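Local coordinates for protein AvrRxo1-ORF2 (Xanthomonas oryzae pv. oryzicola, PDB 4Z8T) that binds the type III effector AvrRxo1-ORF1, a protein with a polynucleotide kinase domain, and is probably its chaperone-like partner, at residues Leu23-Ser26 with Asp27-Ala31; Ile69-Arg72 with Met73-Glu77. All blocks are in the same frame, centred on the assembly; numbering follows the deposited sequence.

Interaction 1: Leu23-Ser26 with Asp27-Ala31; sequences LHAS and DLELA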
ATOM      1  N   LEU B  23       5.946   9.462  -6.607  1.00 23.86           N
ATOM      2  CA  LEU B  23       5.240   9.273  -5.344  1.00 21.74           C
ATOM      3  C   LEU B  23       5.711  10.294  -4.312  1.00 22.94           C
ATOM      4  O   LEU B  23       4.917  10.830  -3.542  1.00 23.42           O
ATOM      5  CB  LEU B  23       5.450   7.855  -4.808  1.00 23.82           C
ATOM      6  CG  LEU B  23       4.737   6.706  -5.521  1.00 24.81           C
ATOM      7  CD1 LEU B  23       5.242   5.360  -5.011  1.00 27.37           C
ATOM      8  CD2 LEU B  23       3.246   6.826  -5.257  1.00 28.89           C
ATOM      9  N   HIS B  24       7.012  10.551  -4.311  1.00 24.26           N
ATOM     10  CA  HIS B  24       7.632  11.494  -3.392  1.00 24.28           C
ATOM     11  C   HIS B  24       7.046  12.891  -3.604  1.00 26.00           C
ATOM     12  O   HIS B  24       6.653  13.575  -2.652  1.00 25.15           O
ATOM     13  CB  HIS B  24       9.134  11.500  -3.666  1.00 25.44           C
ATOM     14  CG  HIS B  24       9.963  12.124  -2.593  1.00 30.00           C
ATOM     15  ND1 HIS B  24       9.974  11.667  -1.292  1.00 29.00           N
ATOM     16  CD2 HIS B  24      10.850  13.149  -2.637  1.00 33.82           C
ATOM     17  CE1 HIS B  24      10.815  12.394  -0.579  1.00 32.79           C
ATOM     18  NE2 HIS B  24      11.357  13.303  -1.372  1.00 34.91           N
ATOM     19  N   ALA B  25       7.002  13.322  -4.858  1.00 22.49           N
ATOM     20  CA  ALA B  25       6.458  14.635  -5.180  1.00 23.92           C
ATOM     21  C   ALA B  25       4.962  14.693  -4.891  1.00 24.04           C
ATOM     22  O   ALA B  25       4.464  15.681  -4.345  1.00 23.34           O
ATOM     23  CB  ALA B  25       6.727  14.975  -6.626  1.00 23.86           C
ATOM     24  N   SER B  26       4.253  13.631  -5.255  1.00 21.72           N
ATOM     25  CA  SER B  26       2.813  13.574  -5.035  1.00 23.38           C
ATOM     26  C   SER B  26       2.407  13.645  -3.562  1.00 22.92           C
ATOM     27  O   SER B  26       1.458  14.365  -3.210  1.00 23.03           O
ATOM     28  CB  SER B  26       2.229  12.315  -5.673  1.00 26.29           C
ATOM     29  OG  SER B  26       0.856  12.241  -5.367  1.00 27.46           O
ATOM     30  N   ASP B  27       3.107  12.901  -2.705  1.00 22.67           N
ATOM     31  CA  ASP B  27       2.833  12.946  -1.276  1.00 22.83           C
ATOM     32  C   ASP B  27       2.848  14.382  -0.763  1.00 21.20           C
ATOM     33  O   ASP B  27       1.997  14.765   0.046  1.00 21.02           O
ATOM     34  CB  ASP B  27       3.862  12.131  -0.478  1.00 22.69           C
ATOM     35  CG  ASP B  27       3.680  10.625  -0.617  1.00 26.09           C
ATOM     36  OD1 ASP B  27       2.590  10.169  -1.024  1.00 24.61           O
ATOM     37  OD2 ASP B  27       4.646   9.892  -0.298  1.00 28.13           O
ATOM     38  N   LEU B  28       3.813  15.169  -1.235  1.00 20.65           N
ATOM     39  CA  LEU B  28       3.961  16.550  -0.767  1.00 22.17           C
ATOM     40  C   LEU B  28       2.888  17.436  -1.376  1.00 20.01           C
ATOM     41  O   LEU B  28       2.268  18.228  -0.669  1.00 22.37           O
ATOM     42  CB  LEU B  28       5.361  17.095  -1.070  1.00 22.84           C
ATOM     43  CG  LEU B  28       5.611  18.558  -0.675  1.00 26.97           C
ATOM     44  CD1 LEU B  28       5.338  18.776   0.798  1.00 23.86           C
ATOM     45  CD2 LEU B  28       7.040  18.977  -1.017  1.00 27.99           C
ATOM     46  N   GLU B  29       2.638  17.275  -2.671  1.00 21.77           N
ATOM     47  CA  GLU B  29       1.591  18.053  -3.344  1.00 24.39           C
ATOM     48  C   GLU B  29       0.232  17.847  -2.684  1.00 24.02           C
ATOM     49  O   GLU B  29      -0.471  18.816  -2.373  1.00 23.15           O
ATOM     50  CB  GLU B  29       1.502  17.679  -4.818  1.00 26.19           C
ATOM     51  CG  GLU B  29       2.711  18.057  -5.640  1.00 29.79           C
ATOM     52  CD  GLU B  29       2.711  17.361  -6.978  1.00 33.78           C
ATOM     53  OE1 GLU B  29       1.867  16.449  -7.177  1.00 34.88           O
ATOM     54  OE2 GLU B  29       3.556  17.709  -7.826  1.00 45.06           O
ATOM     55  N   LEU B  30      -0.145  16.590  -2.461  1.00 19.60           N
ATOM     56  CA  LEU B  30      -1.433  16.313  -1.823  1.00 19.59           C
ATOM     57  C   LEU B  30      -1.499  16.831  -0.395  1.00 21.52           C
ATOM     58  O   LEU B  30      -2.527  17.342   0.040  1.00 22.51           O
ATOM     59  CB  LEU B  30      -1.742  14.812  -1.859  1.00 20.50           C
ATOM     60  CG  LEU B  30      -1.939  14.244  -3.258  1.00 20.24           C
ATOM     61  CD1 LEU B  30      -2.030  12.732  -3.157  1.00 20.12           C
ATOM     62  CD2 LEU B  30      -3.204  14.824  -3.866  1.00 19.28           C
ATOM     63  N   ALA B  31      -0.394  16.698   0.335  1.00 21.01           N
ATOM     64  CA  ALA B  31      -0.346  17.140   1.714  1.00 21.09           C
ATOM     65  C   ALA B  31      -0.535  18.652   1.804  1.00 21.38           C
ATOM     66  O   ALA B  31      -1.176  19.133   2.736  1.00 22.66           O
ATOM     67  CB  ALA B  31       0.960  16.727   2.355  1.00 20.95           C
TER
HETATM   68  O   HOH W   1       0.079  14.249  -6.822  1.00 30.53           O
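Ser26 and Glu29, one turn apart on the same helix, are joined by a single water molecule. The hydroxyl OG of Ser26 donates to the water oxygen at 2.6 Å, and the water donates a hydrogen bond to Glu29 OE1 at 2.9 Å. In Glu29, the first torsion (chi1 -67°, CG anti to the carbonyl carbon) sets CG against the preceding turn, 3.2 Å from the carbonyl O of Ala25, and the extended chain beyond it then carries OE1 to the water. Methyl CD1 of Leu30 also lies beside the hydroxyl, 3.7 Å from OG of Ser26.

Beneath the side chains runs the backbone bonding that sets their spacing. Asp27 N donates to Leu23 O and Glu29 N to Ala25 O, and the bond from Leu30 N to Ser26 O, 2.8 Å long, is almost straight (176°). Ala25 O also receives a weak second bond from Leu28 N. Asp27 bends back over the preceding turn, its CG 3.2 Å from Leu23 O; as both carboxylate oxygens and this carbonyl are acceptors, the carboxylate is held from outside the turn.

That outer shell belongs largely to a second copy of the protein. Its Arg19 forms a salt bridge through NH1 with OD1 of Asp27 and a hydrogen bond with OG of Ser26, and this positive charge probably offsets the crowding of acceptors around Asp27. Leu30 packs on Lys15 of the same subunit, whereas Asp27 also touches Leu278 of an AvrRxo1-ORF1 chain. The arrangement is that of an alpha-helix whose i to i+4 bonding lapses at His24 O, which accepts from Arg72 of helix 63-77 instead, with a water-bridged i to i+3 side-chain pair, here on the long helix 6-38 where two copies of AvrRxo1-ORF2 meet.

Interaction 2: Ile69-Arg72 with Met73-Glu77; sequences IYER and MYYVE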
ATOM      1  N   ILE B  69      14.144  18.619   3.977  1.00 39.17           N
ATOM      2  CA  ILE B  69      13.924  17.607   5.007  1.00 32.82           C
ATOM      3  C   ILE B  69      12.761  17.986   5.927  1.00 32.07           C
ATOM      4  O   ILE B  69      11.851  17.181   6.162  1.00 27.99           O
ATOM      5  CB  ILE B  69      15.198  17.371   5.861  1.00 34.11           C
ATOM      6  CG1 ILE B  69      16.254  16.606   5.060  1.00 37.05           C
ATOM      7  CG2 ILE B  69      14.868  16.597   7.120  1.00 31.63           C
ATOM      8  CD1 ILE B  69      17.632  16.640   5.691  1.00 37.09           C
ATOM      9  N   TYR B  70      12.780  19.208   6.451  1.00 31.23           N
ATOM     10  CA  TYR B  70      11.811  19.583   7.471  1.00 29.26           C
ATOM     11  C   TYR B  70      10.470  20.028   6.921  1.00 25.82           C
ATOM     12  O   TYR B  70       9.443  19.786   7.545  1.00 26.76           O
ATOM     13  CB  TYR B  70      12.389  20.602   8.462  1.00 32.62           C
ATOM     14  CG  TYR B  70      13.433  19.962   9.331  1.00 35.93           C
ATOM     15  CD1 TYR B  70      13.070  19.084  10.346  1.00 36.82           C
ATOM     16  CD2 TYR B  70      14.776  20.193   9.109  1.00 41.31           C
ATOM     17  CE1 TYR B  70      14.024  18.470  11.127  1.00 39.71           C
ATOM     18  CE2 TYR B  70      15.733  19.589   9.885  1.00 42.40           C
ATOM     19  CZ  TYR B  70      15.351  18.731  10.891  1.00 44.58           C
ATOM     20  OH  TYR B  70      16.310  18.130  11.657  1.00 50.04           O
ATOM     21  N   GLU B  71      10.474  20.671   5.762  1.00 29.23           N
ATOM     22  CA  GLU B  71       9.209  21.058   5.144  1.00 33.64           C
ATOM     23  C   GLU B  71       8.426  19.795   4.814  1.00 29.20           C
ATOM     24  O   GLU B  71       7.242  19.678   5.142  1.00 26.41           O
ATOM     25  CB  GLU B  71       9.433  21.897   3.878  1.00 36.51           C
ATOM     26  CG  GLU B  71       8.353  21.686   2.813  1.00 37.44           C
ATOM     27  CD  GLU B  71       7.982  22.951   2.074  1.00 45.10           C
ATOM     28  OE1 GLU B  71       8.381  24.049   2.527  1.00 47.76           O
ATOM     29  OE2 GLU B  71       7.275  22.846   1.044  1.00 42.34           O
ATOM     30  N   ARG B  72       9.100  18.840   4.184  1.00 29.08           N
ATOM     31  CA  ARG B  72       8.453  17.589   3.808  1.00 27.24           C
ATOM     32  C   ARG B  72       7.985  16.808   5.034  1.00 25.11           C
ATOM     33  O   ARG B  72       6.869  16.296   5.059  1.00 25.11           O
ATOM     34  CB  ARG B  72       9.389  16.743   2.946  1.00 27.51           C
ATOM     35  CG  ARG B  72       8.869  15.358   2.660  1.00 30.23           C
ATOM     36  CD  ARG B  72       9.772  14.616   1.694  1.00 31.59           C
ATOM     37  NE  ARG B  72       9.725  15.222   0.372  1.00 38.62           N
ATOM     38  CZ  ARG B  72       8.731  15.029  -0.493  1.00 33.99           C
ATOM     39  NH1 ARG B  72       8.769  15.624  -1.673  1.00 36.01           N
ATOM     40  NH2 ARG B  72       7.701  14.239  -0.176  1.00 31.96           N
HETATM   41  N   MSE B  73       8.823  16.722   6.060  1.00 23.63           N
HETATM   42  CA  MSE B  73       8.410  16.044   7.286  1.00 20.56           C
HETATM   43  C   MSE B  73       7.166  16.698   7.885  1.00 22.98           C
HETATM   44  O   MSE B  73       6.207  16.032   8.256  1.00 19.55           O
HETATM   45  CB  MSE B  73       9.552  16.022   8.310  1.00 21.62           C
HETATM   46  CG  MSE B  73       9.175  15.350   9.600  1.00 21.67           C
HETATM   47 SE   MSE B  73      10.653  15.478  10.867  1.00 30.62          SE
HETATM   48  CE  MSE B  73      11.970  14.582   9.800  1.00 25.15           C
ATOM     49  N   TYR B  74       7.176  18.025   7.940  1.00 22.86           N
ATOM     50  CA  TYR B  74       6.077  18.780   8.517  1.00 24.08           C
ATOM     51  C   TYR B  74       4.754  18.466   7.816  1.00 21.51           C
ATOM     52  O   TYR B  74       3.747  18.177   8.464  1.00 22.58           O
ATOM     53  CB  TYR B  74       6.413  20.268   8.389  1.00 23.02           C
ATOM     54  CG  TYR B  74       5.366  21.240   8.898  1.00 27.97           C
ATOM     55  CD1 TYR B  74       5.027  21.292  10.240  1.00 26.61           C
ATOM     56  CD2 TYR B  74       4.744  22.125   8.029  1.00 29.97           C
ATOM     57  CE1 TYR B  74       4.087  22.197  10.705  1.00 32.80           C
ATOM     58  CE2 TYR B  74       3.808  23.031   8.484  1.00 31.42           C
ATOM     59  CZ  TYR B  74       3.483  23.061   9.818  1.00 34.19           C
ATOM     60  OH  TYR B  74       2.549  23.959  10.275  1.00 37.11           O
ATOM     61  N   TYR B  75       4.775  18.500   6.491  1.00 25.13           N
ATOM     62  CA  TYR B  75       3.547  18.346   5.718  1.00 23.15           C
ATOM     63  C   TYR B  75       3.144  16.898   5.487  1.00 21.95           C
ATOM     64  O   TYR B  75       1.965  16.576   5.562  1.00 21.40           O
ATOM     65  CB  TYR B  75       3.661  19.049   4.372  1.00 23.23           C
ATOM     66  CG  TYR B  75       3.513  20.552   4.480  1.00 23.48           C
ATOM     67  CD1 TYR B  75       2.355  21.111   5.002  1.00 28.64           C
ATOM     68  CD2 TYR B  75       4.525  21.398   4.058  1.00 30.65           C
ATOM     69  CE1 TYR B  75       2.210  22.489   5.102  1.00 29.76           C
ATOM     70  CE2 TYR B  75       4.391  22.783   4.152  1.00 30.14           C
ATOM     71  CZ  TYR B  75       3.227  23.311   4.677  1.00 30.58           C
ATOM     72  OH  TYR B  75       3.072  24.675   4.786  1.00 33.17           O
ATOM     73  N   VAL B  76       4.118  16.042   5.187  1.00 19.98           N
ATOM     74  CA  VAL B  76       3.807  14.669   4.780  1.00 20.71           C
ATOM     75  C   VAL B  76       3.715  13.719   5.962  1.00 22.93           C
ATOM     76  O   VAL B  76       2.800  12.897   6.038  1.00 21.91           O
ATOM     77  CB  VAL B  76       4.826  14.144   3.771  1.00 21.08           C
ATOM     78  CG1 VAL B  76       4.497  12.716   3.372  1.00 21.76           C
ATOM     79  CG2 VAL B  76       4.834  15.024   2.544  1.00 23.66           C
ATOM     80  N   GLU B  77       4.647  13.835   6.900  1.00 18.97           N
ATOM     81  CA  GLU B  77       4.681  12.888   8.013  1.00 20.43           C
ATOM     82  C   GLU B  77       3.813  13.274   9.196  1.00 24.22           C
ATOM     83  O   GLU B  77       3.395  12.413   9.961  1.00 23.03           O
ATOM     84  CB  GLU B  77       6.112  12.688   8.492  1.00 20.37           C
ATOM     85  CG  GLU B  77       7.004  11.979   7.523  1.00 20.81           C
ATOM     86  CD  GLU B  77       8.366  11.737   8.132  1.00 22.63           C
ATOM     87  OE1 GLU B  77       9.376  12.189   7.546  1.00 23.27           O
ATOM     88  OE2 GLU B  77       8.423  11.104   9.215  1.00 22.70           O
TER
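A Met-aromatic contact between residues three apart on helix 63-77 joins Tyr70 to Met73, which is present as selenomethionine. Its SE sits 5.4 Å from the centroid of the Tyr70 ring and approaches obliquely, 64° off the ring normal. The extended start of the side chain, with CG anti to the backbone N (chi1 179°), carries the selenium toward that ring, and the bend at the last torsion turns CE to within 4.4 Å of Ile69 CG2.

Farther round the helix, CG of Glu71 meets CD2 of Tyr75 at 4.0 Å, the carboxylate and ring planes being 80° apart. Arg72 and Val76 run side by side, Arg72 NH2 lying 4.0 Å from Val76 CG2; this NH2 hydrogen-bonds His24 O on helix 6-38. Backbone bonds from the N of residues 73 to 76 to the O of residues 69 to 72 connect the turns, and the last, Val76 N to Arg72 O, measures 2.8 Å. The turn 73-77 is of the wider pi type.

Tyr70, Met73 and Tyr74 face helix 84-94, while Tyr75 and Val76 pack on helix 6-38, placing this helix between the two.

Both interactions are successive turns of single helices, in series along the chain with centres about 10 Å apart, and they touch directly. Arg72 NH2 probably hydrogen-bonds His24 O at 2.8 Å, and Leu28 CA lies 3.7 Å from Val76 CG2, so helix 63-77 is fastened to helix 6-38 by both polar and apolar contacts. Their chemistry follows their place. Interaction 2, closer to the centre of the chain, is mostly aromatic and aliphatic, and five of its touching residues are buried, against two in interaction 1, which is richer in polar groups that meet water and the second subunit. Asp27 and Val76 both pack on Leu278 of AvrRxo1-ORF1, linking the two contacts to effector binding.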